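TRAP solute Binding Protein (Uncultured marine bacterium, PDB 5I7I) probably serves as the extracytoplasmic solute-binding component of a TRAP transporter, capturing aromatic acids such as 3-hydroxybenzoate for uptake. Local coordinates at residues Lys152-Gly164 with Thr291-Met303. Numbering follows the deposited sequence. Where two conformers were deposited one is given.
Sequences KEKVIKSAADLNG and TIHSLSGGPLAEM
The imidazole of H293 turns its edge to the 152-164 loop: CD2 lies 3.6 Å from I156 O, close to the ring plane, while V155 CG1 and K157 CA approach the ring obliquely. I156 O is also hydrogen-bonded to T225 OG1. With CG anti to the backbone N (chi1 -177°), the ring reaches from its strand to the loop, where NE2 meets a water, in the ring plane, that also donates to K157 O. Histidine suits the place: a ring carbon can sit by the carbonyl while NE2 engages the water. Besides accepting from that water, K157 O is flanked by two aliphatic groups, L295 CD2 at 3.2 Å and P299 CB at 3.3 Å, from the strand end and the first helical turn. These pieces belong to a six-stranded mixed sheet of this family 7 solute-binding protein: 291-295 is an edge strand paired with 223-227, and the loop connects strands 148-151 and 166-169. The I156 side chain packs on I149 and T151 of strand 148-151. M303 is buried, and its long, unbranched chain carries the methyl CE from the helix to the backbone of A159, 3.7 Å from A159 N, where it just touches L162 CD1; alanine, with only a methyl for a side chain, is consistent with this close approach. The exposed E302 acts through water: OE2 accepts from two waters, one also held by A159 N and P299 O, the other by A160 N and S158 OG. Within the loop, D161 OD2 grips K157 at both ends, accepting from K157 N at 2.8 Å through its anti lone pair and from K157 NZ at 3.0 Å on the syn side, 20° out of the carboxylate plane, in a salt bridge.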
loop_
_atom_site.group_PDB
_atom_site.type_symbol
_atom_site.label_atom_id
_atom_site.label_comp_id
_atom_site.label_asym_id
_atom_site.label_seq_id
_atom_site.Cartn_x
_atom_site.Cartn_y
_atom_site.Cartn_z
ATOM N N LYS A 152 -3.094 16.908 13.517
ATOM C CA LYS A 152 -2.724 18.298 13.299
ATOM C C LYS A 152 -1.725 18.767 14.354
ATOM O O LYS A 152 -0.683 19.350 14.020
ATOM C CB LYS A 152 -3.984 19.176 13.260
ATOM C CG LYS A 152 -4.850 18.930 12.017
ATOM C CD LYS A 152 -6.015 19.890 11.959
ATOM C CE LYS A 152 -6.801 19.696 10.687
ATOM N NZ LYS A 152 -7.790 20.791 10.511
ATOM N N GLU A 153 -2.020 18.518 15.631
ATOM C CA GLU A 153 -1.164 19.009 16.707
ATOM C C GLU A 153 -1.100 18.082 17.916
ATOM O O GLU A 153 -0.126 18.136 18.676
ATOM C CB GLU A 153 -1.620 20.400 17.162
ATOM C CG GLU A 153 -3.064 20.448 17.655
ATOM C CD GLU A 153 -3.527 21.857 18.003
ATOM O OE1 GLU A 153 -2.696 22.789 17.947
ATOM O OE2 GLU A 153 -4.724 22.032 18.329
ATOM N N LYS A 154 -2.114 17.245 18.130
ATOM C CA LYS A 154 -2.202 16.473 19.366
ATOM C C LYS A 154 -1.283 15.260 19.284
ATOM O O LYS A 154 -1.393 14.447 18.364
ATOM C CB LYS A 154 -3.639 16.016 19.587
ATOM C CG LYS A 154 -3.843 15.218 20.857
ATOM C CD LYS A 154 -5.297 14.780 20.978
ATOM C CE LYS A 154 -5.545 14.014 22.254
ATOM N NZ LYS A 154 -6.915 13.421 22.196
ATOM N N VAL A 155 -0.378 15.122 20.244
ATOM C CA VAL A 155 0.493 13.956 20.245
ATOM C C VAL A 155 -0.318 12.726 20.625
ATOM O O VAL A 155 -1.048 12.731 21.623
ATOM C CB VAL A 155 1.662 14.153 21.215
ATOM C CG1 VAL A 155 2.498 12.877 21.309
ATOM C CG2 VAL A 155 2.518 15.330 20.778
ATOM N N ILE A 156 -0.157 11.655 19.869
ATOM C CA ILE A 156 -0.831 10.391 20.146
ATOM C C ILE A 156 0.143 9.528 20.943
ATOM O O ILE A 156 1.068 8.922 20.393
ATOM C CB ILE A 156 -1.338 9.703 18.876
ATOM C CG1 ILE A 156 -2.291 10.624 18.107
ATOM C CG2 ILE A 156 -2.014 8.380 19.230
ATOM C CD1 ILE A 156 -3.489 11.122 18.894
ATOM N N LYS A 157 -0.080 9.468 22.263
ATOM C CA LYS A 157 0.738 8.672 23.173
ATOM C C LYS A 157 0.137 7.315 23.474
ATOM O O LYS A 157 0.852 6.429 23.954
ATOM C CB LYS A 157 0.856 9.367 24.532
ATOM C CG LYS A 157 1.400 10.766 24.494
ATOM C CD LYS A 157 1.415 11.340 25.905
ATOM C CE LYS A 157 0.339 12.404 26.122
ATOM N NZ LYS A 157 -1.057 11.899 26.027
ATOM N N SER A 158 -1.155 7.149 23.242
ATOM C CA SER A 158 -1.862 5.926 23.595
ATOM C C SER A 158 -3.162 5.919 22.805
ATOM O O SER A 158 -3.573 6.932 22.235
ATOM C CB SER A 158 -2.166 5.833 25.099
ATOM O OG SER A 158 -3.213 6.721 25.446
ATOM N N ALA A 159 -3.813 4.761 22.797
ATOM C CA ALA A 159 -5.110 4.617 22.136
ATOM C C ALA A 159 -6.117 5.658 22.615
ATOM O O ALA A 159 -6.901 6.191 21.817
ATOM C CB ALA A 159 -5.659 3.214 22.377
ATOM N N ALA A 160 -6.126 5.957 23.916
ATOM C CA ALA A 160 -7.125 6.880 24.440
ATOM C C ALA A 160 -7.013 8.254 23.788
ATOM O O ALA A 160 -8.013 8.980 23.698
ATOM C CB ALA A 160 -6.962 7.015 25.950
ATOM N N ASP A 161 -5.810 8.646 23.356
ATOM C CA ASP A 161 -5.650 9.947 22.707
ATOM C C ASP A 161 -6.370 10.015 21.375
ATOM O O ASP A 161 -6.613 11.115 20.872
ATOM C CB ASP A 161 -4.179 10.281 22.508
ATOM C CG ASP A 161 -3.467 10.540 23.803
ATOM O OD1 ASP A 161 -4.103 11.026 24.765
ATOM O OD2 ASP A 161 -2.249 10.286 23.859
ATOM N N LEU A 162 -6.718 8.872 20.799
ATOM C CA LEU A 162 -7.486 8.844 19.566
ATOM C C LEU A 162 -8.985 8.947 19.778
ATOM O O LEU A 162 -9.707 9.138 18.795
ATOM C CB LEU A 162 -7.199 7.549 18.809
ATOM C CG LEU A 162 -5.776 7.421 18.270
ATOM C CD1 LEU A 162 -5.558 6.010 17.798
ATOM C CD2 LEU A 162 -5.535 8.414 17.146
ATOM N N ASN A 163 -9.472 8.813 21.012
ATOM C CA ASN A 163 -10.909 8.893 21.251
ATOM C C ASN A 163 -11.472 10.194 20.708
ATOM O O ASN A 163 -10.968 11.288 20.994
ATOM C CB ASN A 163 -11.202 8.785 22.745
ATOM C CG ASN A 163 -10.897 7.401 23.308
ATOM O OD1 ASN A 163 -10.775 6.419 22.565
ATOM N ND2 ASN A 163 -10.756 7.320 24.623
ATOM N N GLY A 164 -12.534 10.071 19.920
ATOM C CA GLY A 164 -13.212 11.215 19.356
ATOM C C GLY A 164 -12.558 11.787 18.116
ATOM O O GLY A 164 -13.141 12.668 17.483
ATOM N N THR A 291 6.768 16.700 15.237
ATOM C CA THR A 291 7.242 15.817 16.287
ATOM C C THR A 291 7.036 14.379 15.848
ATOM O O THR A 291 6.125 14.074 15.067
ATOM C CB THR A 291 6.501 16.031 17.618
ATOM O OG1 THR A 291 5.084 15.923 17.428
ATOM C CG2 THR A 291 6.838 17.385 18.223
ATOM N N ILE A 292 7.885 13.495 16.360
ATOM C CA ILE A 292 7.759 12.073 16.093
ATOM C C ILE A 292 7.910 11.342 17.411
ATOM O O ILE A 292 8.942 11.472 18.092
ATOM C CB ILE A 292 8.746 11.576 15.013
ATOM C CG1 ILE A 292 8.638 10.057 14.833
ATOM C CG2 ILE A 292 10.173 11.929 15.336
ATOM C CD1 ILE A 292 7.301 9.594 14.393
ATOM N N HIS A 293 6.869 10.620 17.788
ATOM C CA HIS A 293 6.782 9.908 19.047
ATOM C C HIS A 293 6.657 8.425 18.725
ATOM O O HIS A 293 5.891 8.041 17.842
ATOM C CB HIS A 293 5.545 10.375 19.811
ATOM C CG HIS A 293 5.381 9.749 21.161
ATOM N ND1 HIS A 293 6.313 9.882 22.163
ATOM C CD2 HIS A 293 4.377 8.997 21.678
ATOM C CE1 HIS A 293 5.897 9.230 23.238
ATOM N NE2 HIS A 293 4.725 8.681 22.969
ATOM N N SER A 294 7.371 7.589 19.459
ATOM C CA SER A 294 7.418 6.159 19.180
ATOM C C SER A 294 6.845 5.394 20.370
ATOM O O SER A 294 7.412 5.419 21.468
ATOM C CB SER A 294 8.854 5.735 18.891
ATOM O OG SER A 294 8.877 4.373 18.504
ATOM N N LEU A 295 5.713 4.727 20.167
ATOM C CA LEU A 295 5.069 3.995 21.244
ATOM C C LEU A 295 5.882 2.780 21.658
ATOM O O LEU A 295 6.439 2.052 20.825
ATOM C CB LEU A 295 3.690 3.519 20.805
ATOM C CG LEU A 295 2.742 4.611 20.316
ATOM C CD1 LEU A 295 1.388 3.991 20.014
ATOM C CD2 LEU A 295 2.597 5.707 21.341
ATOM N N SER A 296 5.949 2.564 22.963
ATOM C CA SER A 296 6.594 1.395 23.531
ATOM C C SER A 296 5.829 1.003 24.789
ATOM O O SER A 296 4.808 1.607 25.138
ATOM C CB SER A 296 8.063 1.694 23.859
ATOM O OG SER A 296 8.161 2.557 24.977
ATOM N N GLY A 297 6.326 -0.031 25.462
ATOM C CA GLY A 297 5.821 -0.375 26.783
ATOM C C GLY A 297 4.318 -0.578 26.825
ATOM O O GLY A 297 3.721 -1.205 25.949
ATOM N N GLY A 298 3.691 -0.035 27.865
ATOM C CA GLY A 298 2.275 -0.201 28.084
ATOM C C GLY A 298 1.399 0.285 26.940
ATOM O O GLY A 298 0.498 -0.416 26.469
ATOM N N PRO A 299 1.623 1.520 26.496
ATOM C CA PRO A 299 0.808 2.034 25.382
ATOM C C PRO A 299 0.902 1.183 24.136
ATOM O O PRO A 299 -0.109 0.974 23.450
ATOM C CB PRO A 299 1.366 3.446 25.162
ATOM C CG PRO A 299 1.899 3.836 26.495
ATOM C CD PRO A 299 2.449 2.577 27.105
ATOM N N LEU A 300 2.087 0.681 23.816
ATOM C CA LEU A 300 2.209 -0.178 22.646
ATOM C C LEU A 300 1.493 -1.498 22.874
ATOM O O LEU A 300 0.778 -1.987 21.983
ATOM C CB LEU A 300 3.686 -0.403 22.312
ATOM C CG LEU A 300 3.963 -1.378 21.169
ATOM C CD1 LEU A 300 3.338 -0.908 19.869
ATOM C CD2 LEU A 300 5.449 -1.556 21.034
ATOM N N ALA A 301 1.678 -2.093 24.056
ATOM C CA ALA A 301 1.024 -3.363 24.359
ATOM C C ALA A 301 -0.492 -3.250 24.265
ATOM O O ALA A 301 -1.173 -4.178 23.807
ATOM C CB ALA A 301 1.451 -3.862 25.747
ATOM N N GLU A 302 -1.039 -2.120 24.700
ATOM C CA GLU A 302 -2.476 -1.902 24.620
ATOM C C GLU A 302 -2.958 -1.896 23.170
ATOM O O GLU A 302 -4.009 -2.475 22.850
ATOM C CB GLU A 302 -2.786 -0.585 25.320
ATOM C CG GLU A 302 -4.215 -0.201 25.302
ATOM C CD GLU A 302 -4.470 0.974 26.226
ATOM O OE1 GLU A 302 -5.331 0.843 27.122
ATOM O OE2 GLU A 302 -3.774 2.011 26.082
ATOM N N MET A 303 -2.207 -1.240 22.281
ATOM C CA MET A 303 -2.575 -1.259 20.865
ATOM C C MET A 303 -2.468 -2.661 20.284
ATOM O O MET A 303 -3.341 -3.074 19.513
ATOM C CB MET A 303 -1.728 -0.292 20.063
ATOM C CG MET A 303 -2.045 1.137 20.375
ATOM S SD MET A 303 -1.543 2.226 19.036
ATOM C CE MET A 303 -2.189 3.770 19.664
HETATM O O HOH W 1 3.446 6.820 24.655
HETATM O O HOH W 2 -5.095 4.236 26.153
HETATM O O HOH W 3 -2.345 2.595 23.828
#